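Aminopeptidase YwaD (Bacillus subtilis, PDB 6HC6) removes a range of amino acids, notably arginine, lysine and leucine, from the N-termini of peptides as a secreted aminopeptidase that binds two zinc ions. Local coordinates at residues 336-348 with 375-387. Sequence-based numbering, arbitrary orientation.
Sequences YVNTLDGQSNYVW and PFHEAGIDSANFI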
ATOM      1  N   TYR A 336      -3.609  14.371  -7.792  1.00 26.37           N
ATOM      2  CA  TYR A 336      -4.690  14.415  -6.822  1.00 22.67           C
ATOM      3  C   TYR A 336      -4.158  14.539  -5.405  1.00 25.16           C
ATOM      4  O   TYR A 336      -3.131  13.950  -5.060  1.00 23.30           O
ATOM      5  CB  TYR A 336      -5.554  13.160  -6.930  1.00 22.44           C
ATOM      6  CG  TYR A 336      -6.410  13.211  -8.158  1.00 24.07           C
ATOM      7  CD1 TYR A 336      -7.560  13.999  -8.192  1.00 25.73           C
ATOM      8  CD2 TYR A 336      -6.045  12.529  -9.306  1.00 24.18           C
ATOM      9  CE1 TYR A 336      -8.349  14.066  -9.338  1.00 34.54           C
ATOM     10  CE2 TYR A 336      -6.821  12.598 -10.454  1.00 29.18           C
ATOM     11  CZ  TYR A 336      -7.970  13.359 -10.460  1.00 32.18           C
ATOM     12  OH  TYR A 336      -8.736  13.432 -11.603  1.00 31.54           O
ATOM     13  N   VAL A 337      -4.876  15.318  -4.599  1.00 23.39           N
ATOM     14  CA  VAL A 337      -4.661  15.447  -3.162  1.00 21.42           C
ATOM     15  C   VAL A 337      -5.864  14.786  -2.498  1.00 28.19           C
ATOM     16  O   VAL A 337      -6.964  15.357  -2.458  1.00 27.79           O
ATOM     17  CB  VAL A 337      -4.514  16.913  -2.738  1.00 25.34           C
ATOM     18  CG1 VAL A 337      -4.294  17.014  -1.236  1.00 30.63           C
ATOM     19  CG2 VAL A 337      -3.373  17.567  -3.476  1.00 28.11           C
ATOM     20  N   ASN A 338      -5.672  13.571  -1.999  1.00 25.97           N
ATOM     21  CA  ASN A 338      -6.753  12.772  -1.432  1.00 22.62           C
ATOM     22  C   ASN A 338      -6.856  13.018   0.069  1.00 24.90           C
ATOM     23  O   ASN A 338      -5.907  12.746   0.805  1.00 23.40           O
ATOM     24  CB  ASN A 338      -6.499  11.280  -1.686  1.00 21.39           C
ATOM     25  CG  ASN A 338      -6.768  10.879  -3.124  1.00 27.23           C
ATOM     26  OD1 ASN A 338      -7.785  10.268  -3.428  1.00 40.94           O
ATOM     27  ND2 ASN A 338      -5.873  11.255  -4.016  1.00 35.30           N
ATOM     28  N   THR A 339      -8.013  13.493   0.532  1.00 26.74           N
ATOM     29  CA  THR A 339      -8.297  13.508   1.959  1.00 26.34           C
ATOM     30  C   THR A 339      -9.406  12.509   2.260  1.00 28.12           C
ATOM     31  O   THR A 339     -10.238  12.205   1.399  1.00 28.15           O
ATOM     32  CB  THR A 339      -8.681  14.910   2.454  1.00 25.06           C
ATOM     33  OG1 THR A 339      -9.922  15.310   1.864  1.00 28.16           O
ATOM     34  CG2 THR A 339      -7.608  15.906   2.069  1.00 24.21           C
ATOM     35  N   LEU A 340      -9.388  11.958   3.480  1.00 24.25           N
ATOM     36  CA  LEU A 340     -10.289  10.848   3.782  1.00 22.04           C
ATOM     37  C   LEU A 340     -11.756  11.270   3.699  1.00 28.78           C
ATOM     38  O   LEU A 340     -12.624  10.444   3.393  1.00 34.32           O
ATOM     39  CB  LEU A 340      -9.960  10.270   5.159  1.00 25.95           C
ATOM     40  CG  LEU A 340     -10.736   9.042   5.626  1.00 34.55           C
ATOM     41  CD1 LEU A 340     -10.414   7.833   4.738  1.00 30.30           C
ATOM     42  CD2 LEU A 340     -10.459   8.747   7.105  1.00 28.07           C
ATOM     43  N   ASP A 341     -12.048  12.545   3.936  1.00 32.90           N
ATOM     44  CA  ASP A 341     -13.405  13.068   3.834  1.00 37.48           C
ATOM     45  C   ASP A 341     -13.631  13.909   2.586  1.00 35.54           C
ATOM     46  O   ASP A 341     -14.745  14.407   2.382  1.00 39.34           O
ATOM     47  CB  ASP A 341     -13.747  13.892   5.080  1.00 42.68           C
ATOM     48  CG  ASP A 341     -12.668  14.907   5.428  1.00 46.99           C
ATOM     49  OD1 ASP A 341     -11.823  15.216   4.559  1.00 42.93           O
ATOM     50  OD2 ASP A 341     -12.668  15.395   6.579  1.00 47.36           O
ATOM     51  N   GLY A 342     -12.615  14.086   1.749  1.00 33.02           N
ATOM     52  CA  GLY A 342     -12.749  14.925   0.578  1.00 29.50           C
ATOM     53  C   GLY A 342     -12.766  16.406   0.866  1.00 36.38           C
ATOM     54  O   GLY A 342     -12.956  17.198  -0.062  1.00 35.84           O
ATOM     55  N   GLN A 343     -12.585  16.803   2.118  1.00 35.92           N
ATOM     56  CA  GLN A 343     -12.642  18.198   2.509  1.00 36.48           C
ATOM     57  C   GLN A 343     -11.248  18.806   2.532  1.00 38.37           C
ATOM     58  O   GLN A 343     -10.240  18.109   2.671  1.00 32.65           O
ATOM     59  CB  GLN A 343     -13.285  18.347   3.888  1.00 40.05           C
ATOM     60  CG  GLN A 343     -14.627  17.666   4.019  1.00 48.40           C
ATOM     61  CD  GLN A 343     -15.515  17.909   2.811  1.00 62.79           C
ATOM     62  OE1 GLN A 343     -15.777  19.055   2.439  1.00 63.77           O
ATOM     63  NE2 GLN A 343     -15.977  16.826   2.186  1.00 65.60           N
ATOM     64  N   SER A 344     -11.210  20.130   2.423  1.00 36.62           N
ATOM     65  CA  SER A 344      -9.954  20.846   2.544  1.00 35.76           C
ATOM     66  C   SER A 344      -9.368  20.635   3.938  1.00 36.31           C
ATOM     67  O   SER A 344     -10.084  20.336   4.897  1.00 31.79           O
ATOM     68  CB  SER A 344     -10.179  22.333   2.267  1.00 41.40           C
ATOM     69  OG  SER A 344      -9.010  23.090   2.481  1.00 40.38           O
ATOM     70  N   ASN A 345      -8.050  20.756   4.038  1.00 32.28           N
ATOM     71  CA  ASN A 345      -7.374  20.817   5.330  1.00 33.91           C
ATOM     72  C   ASN A 345      -6.035  21.514   5.110  1.00 30.04           C
ATOM     73  O   ASN A 345      -5.767  22.039   4.024  1.00 27.70           O
ATOM     74  CB  ASN A 345      -7.249  19.426   5.973  1.00 25.67           C
ATOM     75  CG  ASN A 345      -6.443  18.451   5.135  1.00 29.38           C
ATOM     76  OD1 ASN A 345      -5.566  18.856   4.378  1.00 26.56           O
ATOM     77  ND2 ASN A 345      -6.730  17.152   5.285  1.00 24.49           N
ATOM     78  N   TYR A 346      -5.191  21.521   6.143  1.00 27.22           N
ATOM     79  CA  TYR A 346      -3.928  22.241   6.042  1.00 30.75           C
ATOM     80  C   TYR A 346      -3.058  21.736   4.889  1.00 29.46           C
ATOM     81  O   TYR A 346      -2.330  22.532   4.281  1.00 28.92           O
ATOM     82  CB  TYR A 346      -3.171  22.148   7.367  1.00 30.74           C
ATOM     83  CG  TYR A 346      -3.667  23.124   8.411  1.00 30.89           C
ATOM     84  CD1 TYR A 346      -4.420  24.236   8.054  1.00 28.99           C
ATOM     85  CD2 TYR A 346      -3.380  22.936   9.757  1.00 33.45           C
ATOM     86  CE1 TYR A 346      -4.863  25.154   9.010  1.00 32.57           C
ATOM     87  CE2 TYR A 346      -3.824  23.846  10.721  1.00 32.56           C
ATOM     88  CZ  TYR A 346      -4.573  24.945  10.339  1.00 37.16           C
ATOM     89  OH  TYR A 346      -5.017  25.852  11.284  1.00 43.93           O
ATOM     90  N   VAL A 347      -3.112  20.432   4.574  1.00 23.41           N
ATOM     91  CA  VAL A 347      -2.328  19.900   3.456  1.00 24.97           C
ATOM     92  C   VAL A 347      -2.802  20.502   2.140  1.00 30.30           C
ATOM     93  O   VAL A 347      -2.000  20.932   1.299  1.00 26.80           O
ATOM     94  CB  VAL A 347      -2.417  18.364   3.397  1.00 26.01           C
ATOM     95  CG1 VAL A 347      -1.485  17.832   2.331  1.00 25.62           C
ATOM     96  CG2 VAL A 347      -2.123  17.740   4.727  1.00 34.93           C
ATOM     97  N   TRP A 348      -4.118  20.513   1.929  1.00 26.88           N
ATOM     98  CA  TRP A 348      -4.644  21.112   0.709  1.00 33.34           C
ATOM     99  C   TRP A 348      -4.298  22.597   0.629  1.00 37.81           C
ATOM    100  O   TRP A 348      -3.869  23.083  -0.426  1.00 32.35           O
ATOM    101  CB  TRP A 348      -6.154  20.899   0.626  1.00 29.03           C
ATOM    102  CG  TRP A 348      -6.746  21.596  -0.544  1.00 33.70           C
ATOM    103  CD1 TRP A 348      -7.636  22.627  -0.517  1.00 37.10           C
ATOM    104  CD2 TRP A 348      -6.466  21.338  -1.926  1.00 31.68           C
ATOM    105  NE1 TRP A 348      -7.936  23.023  -1.797  1.00 34.30           N
ATOM    106  CE2 TRP A 348      -7.232  22.249  -2.681  1.00 35.86           C
ATOM    107  CE3 TRP A 348      -5.644  20.424  -2.598  1.00 36.71           C
ATOM    108  CZ2 TRP A 348      -7.200  22.277  -4.072  1.00 35.71           C
ATOM    109  CZ3 TRP A 348      -5.617  20.448  -3.986  1.00 33.22           C
ATOM    110  CH2 TRP A 348      -6.394  21.370  -4.706  1.00 36.60           C
ATOM    111  N   PRO A 375      -4.274   6.724   8.994  1.00 16.77           N
ATOM    112  CA  PRO A 375      -4.123   6.733  10.463  1.00 20.14           C
ATOM    113  C   PRO A 375      -3.894   8.121  11.036  1.00 20.82           C
ATOM    114  O   PRO A 375      -4.335   8.402  12.162  1.00 21.62           O
ATOM    115  CB  PRO A 375      -2.911   5.814  10.690  1.00 21.63           C
ATOM    116  CG  PRO A 375      -2.952   4.885   9.543  1.00 21.54           C
ATOM    117  CD  PRO A 375      -3.401   5.718   8.375  1.00 15.96           C
ATOM    118  N   PHE A 376      -3.206   8.998  10.304  1.00 21.15           N
ATOM    119  CA  PHE A 376      -3.052  10.374  10.769  1.00 23.21           C
ATOM    120  C   PHE A 376      -4.402  11.065  10.841  1.00 23.96           C
ATOM    121  O   PHE A 376      -4.730  11.713  11.840  1.00 26.87           O
ATOM    122  CB  PHE A 376      -2.098  11.136   9.849  1.00 20.69           C
ATOM    123  CG  PHE A 376      -0.664  10.741  10.023  1.00 20.06           C
ATOM    124  CD1 PHE A 376       0.121  11.343  11.003  1.00 21.53           C
ATOM    125  CD2 PHE A 376      -0.112   9.739   9.239  1.00 17.25           C
ATOM    126  CE1 PHE A 376       1.440  10.977  11.176  1.00 20.23           C
ATOM    127  CE2 PHE A 376       1.212   9.355   9.411  1.00 20.14           C
ATOM    128  CZ  PHE A 376       1.996   9.987  10.381  1.00 19.88           C
ATOM    129  N   HIS A 377      -5.211  10.916   9.785  1.00 22.30           N
ATOM    130  CA  HIS A 377      -6.538  11.525   9.770  1.00 24.52           C
ATOM    131  C   HIS A 377      -7.399  10.996  10.911  1.00 27.71           C
ATOM    132  O   HIS A 377      -8.122  11.762  11.561  1.00 26.85           O
ATOM    133  CB  HIS A 377      -7.214  11.258   8.422  1.00 26.10           C
ATOM    134  CG  HIS A 377      -8.550  11.918   8.279  1.00 30.66           C
ATOM    135  ND1 HIS A 377      -8.737  13.052   7.519  1.00 29.82           N
ATOM    136  CD2 HIS A 377      -9.758  11.618   8.810  1.00 33.03           C
ATOM    137  CE1 HIS A 377     -10.005  13.422   7.587  1.00 36.28           C
ATOM    138  NE2 HIS A 377     -10.647  12.565   8.360  1.00 34.36           N
ATOM    139  N   GLU A 378      -7.325   9.684  11.174  1.00 24.35           N
ATOM    140  CA  GLU A 378      -8.114   9.094  12.251  1.00 27.51           C
ATOM    141  C   GLU A 378      -7.722   9.656  13.611  1.00 30.53           C
ATOM    142  O   GLU A 378      -8.568   9.747  14.510  1.00 29.00           O
ATOM    143  CB  GLU A 378      -7.961   7.578  12.246  1.00 28.90           C
ATOM    144  CG  GLU A 378      -8.621   6.897  11.062  1.00 41.81           C
ATOM    145  CD  GLU A 378      -8.344   5.408  11.037  1.00 51.89           C
ATOM    146  OE1 GLU A 378      -7.156   5.022  11.085  1.00 54.48           O
ATOM    147  OE2 GLU A 378      -9.317   4.624  10.985  1.00 56.82           O
ATOM    148  N   ALA A 379      -6.456  10.044  13.776  1.00 28.43           N
ATOM    149  CA  ALA A 379      -5.967  10.643  15.012  1.00 29.91           C
ATOM    150  C   ALA A 379      -6.214  12.144  15.080  1.00 29.87           C
ATOM    151  O   ALA A 379      -5.817  12.780  16.066  1.00 27.81           O
ATOM    152  CB  ALA A 379      -4.472  10.361  15.181  1.00 28.17           C
ATOM    153  N   GLY A 380      -6.857  12.717  14.068  1.00 28.53           N
ATOM    154  CA  GLY A 380      -7.206  14.122  14.059  1.00 27.22           C
ATOM    155  C   GLY A 380      -6.175  15.039  13.448  1.00 31.09           C
ATOM    156  O   GLY A 380      -6.283  16.261  13.607  1.00 31.09           O
ATOM    157  N   ILE A 381      -5.176  14.495  12.769  1.00 26.39           N
ATOM    158  CA  ILE A 381      -4.089  15.274  12.196  1.00 29.50           C
ATOM    159  C   ILE A 381      -4.407  15.511  10.729  1.00 25.34           C
ATOM    160  O   ILE A 381      -4.725  14.566  10.001  1.00 25.38           O
ATOM    161  CB  ILE A 381      -2.747  14.538  12.360  1.00 27.97           C
ATOM    162  CG1 ILE A 381      -2.445  14.296  13.846  1.00 22.54           C
ATOM    163  CG2 ILE A 381      -1.626  15.296  11.679  1.00 26.26           C
ATOM    164  CD1 ILE A 381      -1.506  13.108  14.056  1.00 23.92           C
ATOM    165  N   ASP A 382      -4.348  16.768  10.295  1.00 26.53           N
ATOM    166  CA  ASP A 382      -4.528  17.085   8.878  1.00 23.17           C
ATOM    167  C   ASP A 382      -3.595  16.238   8.023  1.00 20.53           C
ATOM    168  O   ASP A 382      -2.379  16.259   8.216  1.00 23.98           O
ATOM    169  CB  ASP A 382      -4.224  18.563   8.636  1.00 28.07           C
ATOM    170  CG  ASP A 382      -5.216  19.490   9.295  1.00 34.59           C
ATOM    171  OD1 ASP A 382      -5.424  19.371  10.518  1.00 39.25           O
ATOM    172  OD2 ASP A 382      -5.738  20.378   8.590  1.00 29.27           O
ATOM    173  N   SER A 383      -4.145  15.512   7.050  1.00 20.07           N
ATOM    174  CA  SER A 383      -3.302  14.651   6.233  1.00 18.73           C
ATOM    175  C   SER A 383      -3.906  14.522   4.848  1.00 23.75           C
ATOM    176  O   SER A 383      -5.106  14.716   4.656  1.00 21.17           O
ATOM    177  CB  SER A 383      -3.158  13.248   6.826  1.00 23.40           C
ATOM    178  OG  SER A 383      -4.383  12.542   6.729  1.00 28.86           O
ATOM    179  N   ALA A 384      -3.074  14.158   3.897  1.00 17.99           N
ATOM    180  CA  ALA A 384      -3.516  13.868   2.559  1.00 18.06           C
ATOM    181  C   ALA A 384      -2.514  12.972   1.857  1.00 20.17           C
ATOM    182  O   ALA A 384      -1.406  12.890   2.223  1.00 19.25           O
ATOM    183  CB  ALA A 384      -3.691  15.107   1.755  1.00 20.78           C
ATOM    184  N   ASN A 385      -2.989  12.344   0.804  1.00 19.44           N
ATOM    185  CA  ASN A 385      -2.188  11.482  -0.030  1.00 19.51           C
ATOM    186  C   ASN A 385      -2.075  12.049  -1.448  1.00 21.84           C
ATOM    187  O   ASN A 385      -3.047  12.350  -1.989  1.00 24.77           O
ATOM    188  CB  ASN A 385      -2.810  10.103  -0.086  1.00 17.24           C
ATOM    189  CG  ASN A 385      -2.011   9.150  -0.904  1.00 19.11           C
ATOM    190  OD1 ASN A 385      -0.844   9.153  -0.878  1.00 26.84           O
ATOM    191  ND2 ASN A 385      -2.696   8.344  -1.645  1.00 16.29           N
ATOM    192  N   PHE A 386      -0.878  12.179  -1.979  1.00 20.24           N
ATOM    193  CA  PHE A 386      -0.624  12.693  -3.293  1.00 19.60           C
ATOM    194  C   PHE A 386      -0.432  11.525  -4.281  1.00 20.98           C
ATOM    195  O   PHE A 386       0.360  10.687  -4.052  1.00 20.74           O
ATOM    196  CB  PHE A 386       0.600  13.588  -3.305  1.00 17.25           C
ATOM    197  CG  PHE A 386       0.473  14.826  -2.468  1.00 18.84           C
ATOM    198  CD1 PHE A 386       0.625  14.769  -1.126  1.00 21.28           C
ATOM    199  CD2 PHE A 386       0.205  16.032  -3.025  1.00 21.09           C
ATOM    200  CE1 PHE A 386       0.508  15.879  -0.344  1.00 22.55           C
ATOM    201  CE2 PHE A 386       0.084  17.151  -2.261  1.00 21.85           C
ATOM    202  CZ  PHE A 386       0.251  17.084  -0.925  1.00 23.99           C
ATOM    203  N   ILE A 387      -1.116  11.588  -5.411  1.00 18.99           N
ATOM    204  CA  ILE A 387      -1.083  10.487  -6.379  1.00 17.54           C
ATOM    205  C   ILE A 387      -1.524  11.020  -7.743  1.00 21.54           C
ATOM    206  O   ILE A 387      -2.427  11.861  -7.830  1.00 21.31           O
ATOM    207  CB  ILE A 387      -1.969   9.317  -5.887  1.00 18.59           C
ATOM    208  CG1 ILE A 387      -2.051   8.189  -6.919  1.00 21.62           C
ATOM    209  CG2 ILE A 387      -3.354   9.815  -5.531  1.00 19.71           C
ATOM    210  CD1 ILE A 387      -2.743   6.943  -6.374  1.00 25.32           C
TER
HETATM  211  O   HOH W   1      -7.216  12.889   5.177  1.00 23.29           O
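S383 O, on strand 382-387, is gripped by two donors: N345 ND2 reaches it over 3.0 Å, from above the carbonyl plane (41° out of it), and a water donates the second bond. That water also accepts from L340 N and hydrogen-bonds H377 ND1, so one bound molecule joins the turn at 339-342 to helix 373-378. With CG set between the backbone N and the carbonyl carbon (chi1 61°), N345 turns OD1 back to W348 N as N-cap of helix 346-358 while its amide nitrogen crosses to the strand. A leucine in its place would probably leave the first turn of that helix without its cap and take the amide donor from S383 O. One residue before S383, D382 accepts from Y346 N on the anti lone pair of OD2, 2.8 Å away and nearly straight at 172°. L340 CB sits over the centre of the H377 ring, a CH-pi contact 3.7 Å from the centroid, and D341 OD2 lies at the ring's edge. Beyond, antiparallel backbone bonds pair N338 with N385 and Y336 with I387, and V347 CG1 packs on A384 CB and F386 CZ. The N345 cap, the D382 carboxylate and a shared water thus probably fix the helix start against the M28 sheet, one of whose strands, 382-389, carries N385, a second-shell residue that is bonded to N321 and probably helps position the zinc ligand D323.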